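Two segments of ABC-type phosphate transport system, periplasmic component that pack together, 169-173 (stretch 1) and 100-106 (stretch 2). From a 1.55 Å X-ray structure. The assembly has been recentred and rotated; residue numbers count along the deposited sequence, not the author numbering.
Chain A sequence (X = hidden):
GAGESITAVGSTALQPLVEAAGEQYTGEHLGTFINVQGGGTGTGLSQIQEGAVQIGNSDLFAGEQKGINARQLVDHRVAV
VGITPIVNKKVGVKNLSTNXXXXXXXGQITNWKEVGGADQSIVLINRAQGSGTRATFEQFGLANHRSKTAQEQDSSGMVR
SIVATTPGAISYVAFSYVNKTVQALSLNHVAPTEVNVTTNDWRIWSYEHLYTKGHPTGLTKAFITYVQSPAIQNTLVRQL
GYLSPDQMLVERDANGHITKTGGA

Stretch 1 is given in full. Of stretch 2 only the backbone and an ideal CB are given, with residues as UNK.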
# COMPACT_ATOMS: atom_id res chain seq x y z
N ALA A 169 11.63 15.71 6.75
CA ALA A 169 10.95 14.87 5.72
C ALA A 169 9.55 14.41 6.13
O ALA A 169 9.32 14.04 7.28
CB ALA A 169 11.80 13.65 5.37
N ILE A 170 8.66 14.42 5.15
CA ILE A 170 7.39 13.73 5.22
C ILE A 170 7.13 12.91 3.95
O ILE A 170 7.41 13.33 2.87
CB ILE A 170 6.25 14.73 5.50
CG1 ILE A 170 4.92 14.02 5.62
CG2 ILE A 170 6.21 15.85 4.43
CD1 ILE A 170 3.76 14.88 6.13
N SER A 171 6.53 11.74 4.14
CA SER A 171 6.09 10.88 3.03
C SER A 171 4.90 10.06 3.51
O SER A 171 4.21 10.41 4.48
CB SER A 171 7.20 9.99 2.50
OG SER A 171 6.85 9.47 1.22
N TYR A 172 4.63 9.01 2.77
CA TYR A 172 3.51 8.11 3.07
C TYR A 172 3.94 6.69 2.80
O TYR A 172 4.67 6.44 1.84
CB TYR A 172 2.30 8.53 2.23
CG TYR A 172 2.63 8.92 0.84
CD1 TYR A 172 2.78 7.98 -0.15
CD2 TYR A 172 2.93 10.26 0.51
CE1 TYR A 172 3.12 8.33 -1.44
CE2 TYR A 172 3.26 10.62 -0.78
CZ TYR A 172 3.37 9.65 -1.77
OH TYR A 172 3.71 10.01 -3.06
N VAL A 173 3.43 5.74 3.60
CA VAL A 173 3.80 4.36 3.48
C VAL A 173 2.73 3.46 4.07
O VAL A 173 1.96 3.87 4.96
CB VAL A 173 5.17 4.06 4.15
CG1 VAL A 173 5.07 3.97 5.68
CG2 VAL A 173 5.87 2.91 3.46
N UNK A 100 -4.14 20.91 6.97
CA UNK A 100 -2.70 21.05 7.11
C UNK A 100 -1.94 20.08 6.21
O UNK A 100 -0.96 20.48 5.59
CB UNK A 100 -2.29 20.83 8.57
N UNK A 101 -2.38 18.82 6.16
CA UNK A 101 -1.73 17.82 5.33
C UNK A 101 -1.75 18.24 3.85
O UNK A 101 -0.73 18.13 3.12
CB UNK A 101 -2.41 16.46 5.51
N UNK A 102 -2.89 18.75 3.39
CA UNK A 102 -3.05 19.16 2.00
C UNK A 102 -2.12 20.33 1.72
O UNK A 102 -1.40 20.36 0.75
CB UNK A 102 -4.50 19.53 1.70
N UNK A 103 -2.13 21.29 2.63
CA UNK A 103 -1.30 22.49 2.47
C UNK A 103 0.16 22.12 2.46
O UNK A 103 0.94 22.78 1.79
CB UNK A 103 -1.58 23.50 3.58
N UNK A 104 0.57 21.12 3.24
CA UNK A 104 1.98 20.68 3.18
C UNK A 104 2.33 20.05 1.84
O UNK A 104 3.34 20.40 1.23
CB UNK A 104 2.27 19.68 4.30
N UNK A 105 1.52 19.11 1.39
CA UNK A 105 1.82 18.39 0.14
C UNK A 105 1.67 19.25 -1.12
O UNK A 105 2.31 18.96 -2.13
CB UNK A 105 0.90 17.17 0.02
N UNK A 106 0.85 20.30 -1.05
CA UNK A 106 0.76 21.25 -2.14
C UNK A 106 1.80 22.35 -2.11
O UNK A 106 1.85 23.19 -3.04
CB UNK A 106 -0.63 21.88 -2.14

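Stretch 1 is a strand, and the helix of stretch 2 passes it at 111° between N-to-C directions, with 10.8 Å between the axes at closest approach. Ile170 and Tyr172 point toward the helix and Ser171 away from it, so what the strand offers is an aliphatic chain and an aromatic ring. A gap that wide has to be filled by side chains.

Position 100 has helical angles (-63/-44) and a CB with nothing of stretch 1 within 5.5 Å. Nearly any helix-tolerant residue would suit. It is Gln100, which makes no contact here; its OE1 is hydrogen-bonded elsewhere in the structure.

At position 101 CA-to-CB points sideways, and the ideal CB again finds no neighbour within 5.5 Å. The tip of Ile170 is the nearest attraction, so a leucine, methionine or isoleucine could reach it where alanine would stop short. The deposited Leu101, chi1 t and chi2 p, brings CD1 to 4.2 Å from Ile170 CD1, a modest apolar touch.

Positions 102 and 103 are out of reach of the strand, which therefore sets no demand on them, polar or apolar. They hold Ile102 and Lys103; the Lys103 chain runs extended from chi2 to chi4.

Position 104 points toward the strand, and its ideal CB lies 5.3 Å from Ile170 CD1. That leaves room for a little more than a methyl group: valine, isoleucine or leucine would be sensible, while a charge would find no partner in Ile170. The deposited residue is Ile104, its CG2 meeting Ile170 CG2 at 4.1 Å.

Position 105 is the register point, its CA lying 8.9 Å from Ile170 CA. CA-to-CB points sideways, yet Ile170 and Tyr172 lie ahead, and a side chain with reach is needed to touch both; phenylalanine suits well, methionine might, and leucine would reach less far. Phe105, with chi1 at -88°, swings its ring to where it touches both. Its CE2 comes to 3.7 Å from Ile170 CD1 and its CE1 to 3.8 Å from Tyr172 CE2, at the edge of the tyrosine ring. The two ring planes meet obliquely at 48°, with centroids 5.9 Å apart. The ring edge also meets the strand backbone, Phe105 CZ lying 4.3 Å from Ser171 CA.

Position 106 is beyond the strand's reach, but the Ile102 carbonyl one helical turn back invites a small hydroxyl. Thr106, chi1 p, donates from OG1 to Ile102 O at 2.9 Å, alongside the backbone bond from Thr106 N to Ile102 O, also 2.9 Å.

The rule is economical: no hydrogen bond crosses the contact, and one residue, Phe105, accounts for most of the helix surface covered by the strand.

Stretch 2, residues 100-106: QLIKIFT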
# COMPACT_ATOMS: atom_id res chain seq x y z
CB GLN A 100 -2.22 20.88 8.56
CG GLN A 100 -2.70 21.95 9.52
CD GLN A 100 -2.46 21.61 10.96
OE1 GLN A 100 -2.64 20.45 11.40
NE2 GLN A 100 -2.14 22.65 11.77
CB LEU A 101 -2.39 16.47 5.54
CG LEU A 101 -1.74 15.31 4.76
CD1 LEU A 101 -0.37 14.89 5.32
CD2 LEU A 101 -2.66 14.10 4.76
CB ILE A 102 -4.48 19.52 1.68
CG1 ILE A 102 -5.34 18.26 1.60
CG2 ILE A 102 -4.58 20.27 0.35
CD1 ILE A 102 -6.84 18.49 1.64
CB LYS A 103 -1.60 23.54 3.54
CG LYS A 103 -2.94 24.25 3.32
CD LYS A 103 -3.15 25.30 4.40
CE LYS A 103 -4.29 26.23 4.10
NZ LYS A 103 -4.30 27.28 5.15
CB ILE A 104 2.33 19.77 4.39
CG1 ILE A 104 2.36 20.65 5.66
CG2 ILE A 104 3.65 18.99 4.17
CD1 ILE A 104 2.51 19.92 6.98
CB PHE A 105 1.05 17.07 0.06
CG PHE A 105 1.79 15.92 0.72
CD1 PHE A 105 2.71 15.19 -0.01
CD2 PHE A 105 1.67 15.66 2.07
CE1 PHE A 105 3.44 14.15 0.60
CE2 PHE A 105 2.37 14.64 2.68
CZ PHE A 105 3.28 13.89 1.94
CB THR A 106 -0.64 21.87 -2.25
OG1 THR A 106 -0.88 22.60 -1.07
CG2 THR A 106 -1.68 20.76 -2.49
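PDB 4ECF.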